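Local atomic coordinates of response regulator receiver domain protein (CheY) (Rhodospirillum rubrum, PDB entry 3HEB), a protein that probably acts as a phosphorylation-controlled receiver in two-component signalling, passing on the signal of a partner histidine kinase. Residues A[17-20]-A[21-25]; A[42-46]-A[47-51]. All coordinates share one frame; numbering follows the deposited sequence.

Contact 1 of 2, residues A[17-20]-A[21-25]; sequences ARLI and EKNIR
Leu19 O takes two hydrogen bonds from one residue, Asn23. The amide ND2 lies 2.7 Å from Leu19 O at an N-H...O angle of 158°, with that oxygen only 13° out of the Asn23 amide plane, while Asn23 N sits 3.2 Å from Leu19 O on the opposite face of the carbonyl plane. With CG beside its own backbone N (chi1 -81°), Asn23 folds its amide back over the preceding turn, and its OD1 is held in turn by Arg130, so both ends of the buried amide are engaged. At the next residue, Ile24 CG1 presses to 3.0 Å from Ile20 O, one turn back, and its contact with Ile20 CG2 is 4.3 Å. These residues form the inward side of helix 14-26, the crossover of the beta-alpha-beta unit between strands 6-10 and 33-36; Leu19, Ile20, Asn23 and Ile24 meet Phe125, Ala126 and Ile129 of helix 122-136. The outer side is looser. Lys22 CG stands between N and the carbonyl carbon, 3.2 Å from Arg18 O, before the chain turns away. Arg18 NH1 and Glu21 OE1 carry opposite charges yet remain 5.3 Å apart, too far to be a salt bridge.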
loop_
_atom_site.group_PDB
_atom_site.type_symbol
_atom_site.label_atom_id
_atom_site.label_comp_id
_atom_site.label_asym_id
_atom_site.label_seq_id
_atom_site.Cartn_x
_atom_site.Cartn_y
_atom_site.Cartn_z
ATOM N N ALA A 17 8.683 -14.650 -12.356
ATOM C CA ALA A 17 7.341 -14.462 -12.877
ATOM C C ALA A 17 6.479 -15.694 -12.638
ATOM O O ALA A 17 5.309 -15.571 -12.297
ATOM C CB ALA A 17 7.390 -14.141 -14.365
ATOM N N ARG A 18 7.055 -16.880 -12.812
ATOM C CA ARG A 18 6.306 -18.111 -12.612
ATOM C C ARG A 18 6.133 -18.422 -11.128
ATOM O O ARG A 18 5.172 -19.075 -10.737
ATOM C CB ARG A 18 6.986 -19.277 -13.345
ATOM C CG ARG A 18 6.901 -19.182 -14.879
ATOM C CD ARG A 18 7.626 -20.350 -15.562
ATOM N NE ARG A 18 7.699 -20.190 -17.017
ATOM C CZ ARG A 18 6.645 -20.185 -17.826
ATOM N NH1 ARG A 18 5.424 -20.334 -17.331
ATOM N NH2 ARG A 18 6.806 -20.024 -19.132
ATOM N N LEU A 19 7.054 -17.945 -10.298
ATOM C CA LEU A 19 6.943 -18.166 -8.856
ATOM C C LEU A 19 5.867 -17.248 -8.260
ATOM O O LEU A 19 5.086 -17.658 -7.397
ATOM C CB LEU A 19 8.279 -17.880 -8.169
ATOM C CG LEU A 19 8.200 -17.854 -6.641
ATOM C CD1 LEU A 19 7.922 -19.257 -6.121
ATOM C CD2 LEU A 19 9.506 -17.330 -6.076
ATOM N N ILE A 20 5.841 -16.005 -8.734
ATOM C CA ILE A 20 4.886 -15.006 -8.280
ATOM C C ILE A 20 3.470 -15.445 -8.625
ATOM O O ILE A 20 2.575 -15.435 -7.781
ATOM C CB ILE A 20 5.162 -13.647 -8.970
ATOM C CG1 ILE A 20 6.531 -13.108 -8.543
ATOM C CG2 ILE A 20 4.078 -12.646 -8.612
ATOM C CD1 ILE A 20 6.983 -11.881 -9.317
ATOM N N GLU A 21 3.282 -15.851 -9.876
ATOM C CA GLU A 21 1.989 -16.272 -10.369
ATOM C C GLU A 21 1.396 -17.468 -9.643
ATOM O O GLU A 21 0.220 -17.460 -9.302
ATOM C CB GLU A 21 2.089 -16.605 -11.854
ATOM C CG GLU A 21 0.783 -17.069 -12.492
ATOM C CD GLU A 21 0.995 -17.922 -13.752
ATOM O OE1 GLU A 21 1.877 -17.592 -14.590
ATOM O OE2 GLU A 21 0.267 -18.929 -13.908
ATOM N N LYS A 22 2.192 -18.503 -9.407
ATOM C CA LYS A 22 1.646 -19.680 -8.750
ATOM C C LYS A 22 1.391 -19.464 -7.280
ATOM O O LYS A 22 0.523 -20.102 -6.699
ATOM C CB LYS A 22 2.559 -20.894 -8.945
ATOM C CG LYS A 22 3.917 -20.799 -8.290
ATOM C CD LYS A 22 4.764 -22.033 -8.607
ATOM C CE LYS A 22 4.006 -23.317 -8.286
ATOM N NZ LYS A 22 3.416 -23.270 -6.918
ATOM N N ASN A 23 2.134 -18.557 -6.667
ATOM C CA ASN A 23 1.915 -18.324 -5.258
ATOM C C ASN A 23 0.726 -17.413 -5.032
ATOM O O ASN A 23 0.137 -17.408 -3.955
ATOM C CB ASN A 23 3.187 -17.791 -4.614
ATOM C CG ASN A 23 4.161 -18.906 -4.302
ATOM O OD1 ASN A 23 3.954 -19.667 -3.357
ATOM N ND2 ASN A 23 5.209 -19.029 -5.104
ATOM N N ILE A 24 0.352 -16.660 -6.057
ATOM C CA ILE A 24 -0.812 -15.804 -5.937
ATOM C C ILE A 24 -2.021 -16.740 -5.973
ATOM O O ILE A 24 -3.009 -16.528 -5.256
ATOM C CB ILE A 24 -0.902 -14.799 -7.103
ATOM C CG1 ILE A 24 0.216 -13.762 -6.981
ATOM C CG2 ILE A 24 -2.262 -14.115 -7.105
ATOM C CD1 ILE A 24 0.191 -12.990 -5.689
ATOM N N ARG A 25 -1.935 -17.770 -6.813
ATOM C CA ARG A 25 -3.012 -18.749 -6.936
ATOM C C ARG A 25 -3.033 -19.555 -5.662
ATOM O O ARG A 25 -4.091 -19.920 -5.165
ATOM C CB ARG A 25 -2.775 -19.700 -8.111
ATOM C CG ARG A 25 -2.595 -19.021 -9.441
ATOM C CD ARG A 25 -3.632 -17.931 -9.630
ATOM N NE ARG A 25 -3.620 -17.394 -10.985
ATOM C CZ ARG A 25 -4.336 -16.347 -11.380
ATOM N NH1 ARG A 25 -5.117 -15.710 -10.519
ATOM N NH2 ARG A 25 -4.307 -15.969 -12.652
#

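Contact 2 of 2, residues A[42-46]-A[47-51]; sequences ALNYL and FGDDK
The shortest polar bond here runs from Gly48 N to Asn44 O, 2.6 Å and bent to 136° at the hydrogen; just before it, Phe47 N reaches Leu43 O at 2.8 Å and a straighter 154°. The same Leu43 oxygen lies at the edge of the Phe47 ring, near its plane, 3.3 Å from CD1. With CG anti to its carbonyl carbon (chi1 -62°), Phe47 runs alongside Leu43, both side chains pointing the same way, and the packing is tight where Leu43 CD2 meets ring atom CE1 at 3.4 Å. Leu46 CB adds a contact to Phe47 CD1 at 3.9 Å. Leu43 and Phe47 together meet Leu80 of helix 74-83, and an alanine in place of Phe47 would probably leave a gap beside Leu43 CD2 and against Leu80, where the ring now packs. Beyond the ring the chain leaves the helix at Gly48, of positive phi, where at these backbone angles a CB would be jammed against the carbonyl oxygen of Phe47. Lys51 N then returns to Gly48 O at 3.1 Å, and Lys51 NZ makes a weak bond to the same oxygen, its nitrogen lying 3.5 Å from Asn44 CA. Helical bonds that run out at a residue of positive phi, followed by a type I turn over Asp49 and Asp50, make this a glycine-terminated helix C-terminus, here closing helix 39-47 of the receiver fold.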
loop_
_atom_site.group_PDB
_atom_site.type_symbol
_atom_site.label_atom_id
_atom_site.label_comp_id
_atom_site.label_asym_id
_atom_site.label_seq_id
_atom_site.Cartn_x
_atom_site.Cartn_y
_atom_site.Cartn_z
ATOM N N ALA A 42 4.275 -3.245 -21.436
ATOM C CA ALA A 42 3.535 -2.974 -20.206
ATOM C C ALA A 42 2.944 -1.567 -20.258
ATOM O O ALA A 42 1.779 -1.369 -19.916
ATOM C CB ALA A 42 4.444 -3.132 -18.990
ATOM N N LEU A 43 3.740 -0.594 -20.689
ATOM C CA LEU A 43 3.252 0.774 -20.801
ATOM C C LEU A 43 2.226 0.849 -21.934
ATOM O O LEU A 43 1.272 1.625 -21.871
ATOM C CB LEU A 43 4.405 1.745 -21.075
ATOM C CG LEU A 43 5.382 1.996 -19.925
ATOM C CD1 LEU A 43 6.558 2.824 -20.426
ATOM C CD2 LEU A 43 4.673 2.719 -18.788
ATOM N N ASN A 44 2.429 0.040 -22.971
ATOM C CA ASN A 44 1.501 0.003 -24.100
ATOM C C ASN A 44 0.086 -0.340 -23.629
ATOM O O ASN A 44 -0.885 0.340 -23.964
ATOM C CB ASN A 44 1.942 -1.040 -25.118
ATOM C CG ASN A 44 0.852 -1.362 -26.110
ATOM O OD1 ASN A 44 0.439 -0.504 -26.891
ATOM N ND2 ASN A 44 0.359 -2.599 -26.074
ATOM N N TYR A 45 -0.011 -1.413 -22.850
ATOM C CA TYR A 45 -1.281 -1.884 -22.314
ATOM C C TYR A 45 -1.940 -0.850 -21.404
ATOM O O TYR A 45 -3.135 -0.586 -21.501
ATOM C CB TYR A 45 -1.049 -3.178 -21.528
ATOM C CG TYR A 45 -2.244 -3.619 -20.712
ATOM C CD1 TYR A 45 -3.389 -4.128 -21.338
ATOM C CD2 TYR A 45 -2.251 -3.491 -19.322
ATOM C CE1 TYR A 45 -4.508 -4.496 -20.606
ATOM C CE2 TYR A 45 -3.373 -3.858 -18.573
ATOM C CZ TYR A 45 -4.500 -4.357 -19.224
ATOM O OH TYR A 45 -5.618 -4.705 -18.503
ATOM N N LEU A 46 -1.137 -0.270 -20.521
ATOM C CA LEU A 46 -1.600 0.717 -19.557
ATOM C C LEU A 46 -1.996 2.070 -20.141
ATOM O O LEU A 46 -2.956 2.691 -19.680
ATOM C CB LEU A 46 -0.514 0.929 -18.505
ATOM C CG LEU A 46 -0.647 0.322 -17.101
ATOM C CD1 LEU A 46 -1.558 -0.891 -17.099
ATOM C CD2 LEU A 46 0.755 -0.021 -16.591
ATOM N N PHE A 47 -1.257 2.533 -21.144
ATOM C CA PHE A 47 -1.535 3.834 -21.736
ATOM C C PHE A 47 -2.140 3.806 -23.136
ATOM O O PHE A 47 -2.717 4.800 -23.585
ATOM C CB PHE A 47 -0.259 4.685 -21.732
ATOM C CG PHE A 47 0.270 4.964 -20.356
ATOM C CD1 PHE A 47 1.273 4.172 -19.804
ATOM C CD2 PHE A 47 -0.274 5.998 -19.589
ATOM C CE1 PHE A 47 1.726 4.405 -18.506
ATOM C CE2 PHE A 47 0.172 6.241 -18.287
ATOM C CZ PHE A 47 1.172 5.443 -17.745
ATOM N N GLY A 48 -2.020 2.670 -23.817
ATOM C CA GLY A 48 -2.570 2.553 -25.156
ATOM C C GLY A 48 -1.620 3.072 -26.217
ATOM O O GLY A 48 -0.567 3.627 -25.900
ATOM N N ASP A 49 -1.998 2.903 -27.477
ATOM C CA ASP A 49 -1.174 3.342 -28.591
ATOM C C ASP A 49 -1.091 4.854 -28.667
ATOM O O ASP A 49 -0.074 5.402 -29.091
ATOM C CB ASP A 49 -1.725 2.781 -29.899
ATOM C CG ASP A 49 -1.707 1.271 -29.926
ATOM O OD1 ASP A 49 -0.612 0.702 -29.721
ATOM O OD2 ASP A 49 -2.776 0.653 -30.143
ATOM N N ASP A 50 -2.161 5.528 -28.263
ATOM C CA ASP A 50 -2.175 6.984 -28.281
ATOM C C ASP A 50 -1.358 7.523 -27.109
ATOM O O ASP A 50 -1.020 8.705 -27.069
ATOM C CB ASP A 50 -3.618 7.508 -28.218
ATOM C CG ASP A 50 -4.430 6.865 -27.109
ATOM O OD1 ASP A 50 -4.008 6.935 -25.934
ATOM O OD2 ASP A 50 -5.496 6.291 -27.417
ATOM N N LYS A 51 -1.044 6.635 -26.168
ATOM C CA LYS A 51 -0.254 6.957 -24.972
ATOM C C LYS A 51 -0.935 7.884 -23.964
ATOM O O LYS A 51 -0.289 8.370 -23.035
ATOM C CB LYS A 51 1.105 7.548 -25.373
ATOM C CG LYS A 51 1.974 6.592 -26.185
ATOM C CD LYS A 51 2.174 5.287 -25.430
ATOM C CE LYS A 51 2.694 4.171 -26.332
ATOM N NZ LYS A 51 2.719 2.870 -25.600
#

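Contacts 1 and 2 are both local, but they sit on different helices of the alpha/beta receiver domain, with centres 24 Å and nearest atoms about 12 Å apart. Residues 17-25 make up most of helix 14-26 and are largely buried against helix 122-136; residues 42-51 take in the C-terminal part of helix 39-47 and the loop beyond it, only partly buried, with helix 74-83 as neighbour. The chemistry follows the place. In contact 1 the helical bonding continues and a buried amide is added to it, whereas in contact 2 that bonding stops at a glycine and an aromatic ring supplies the inward packing while charged residues occupy the turn.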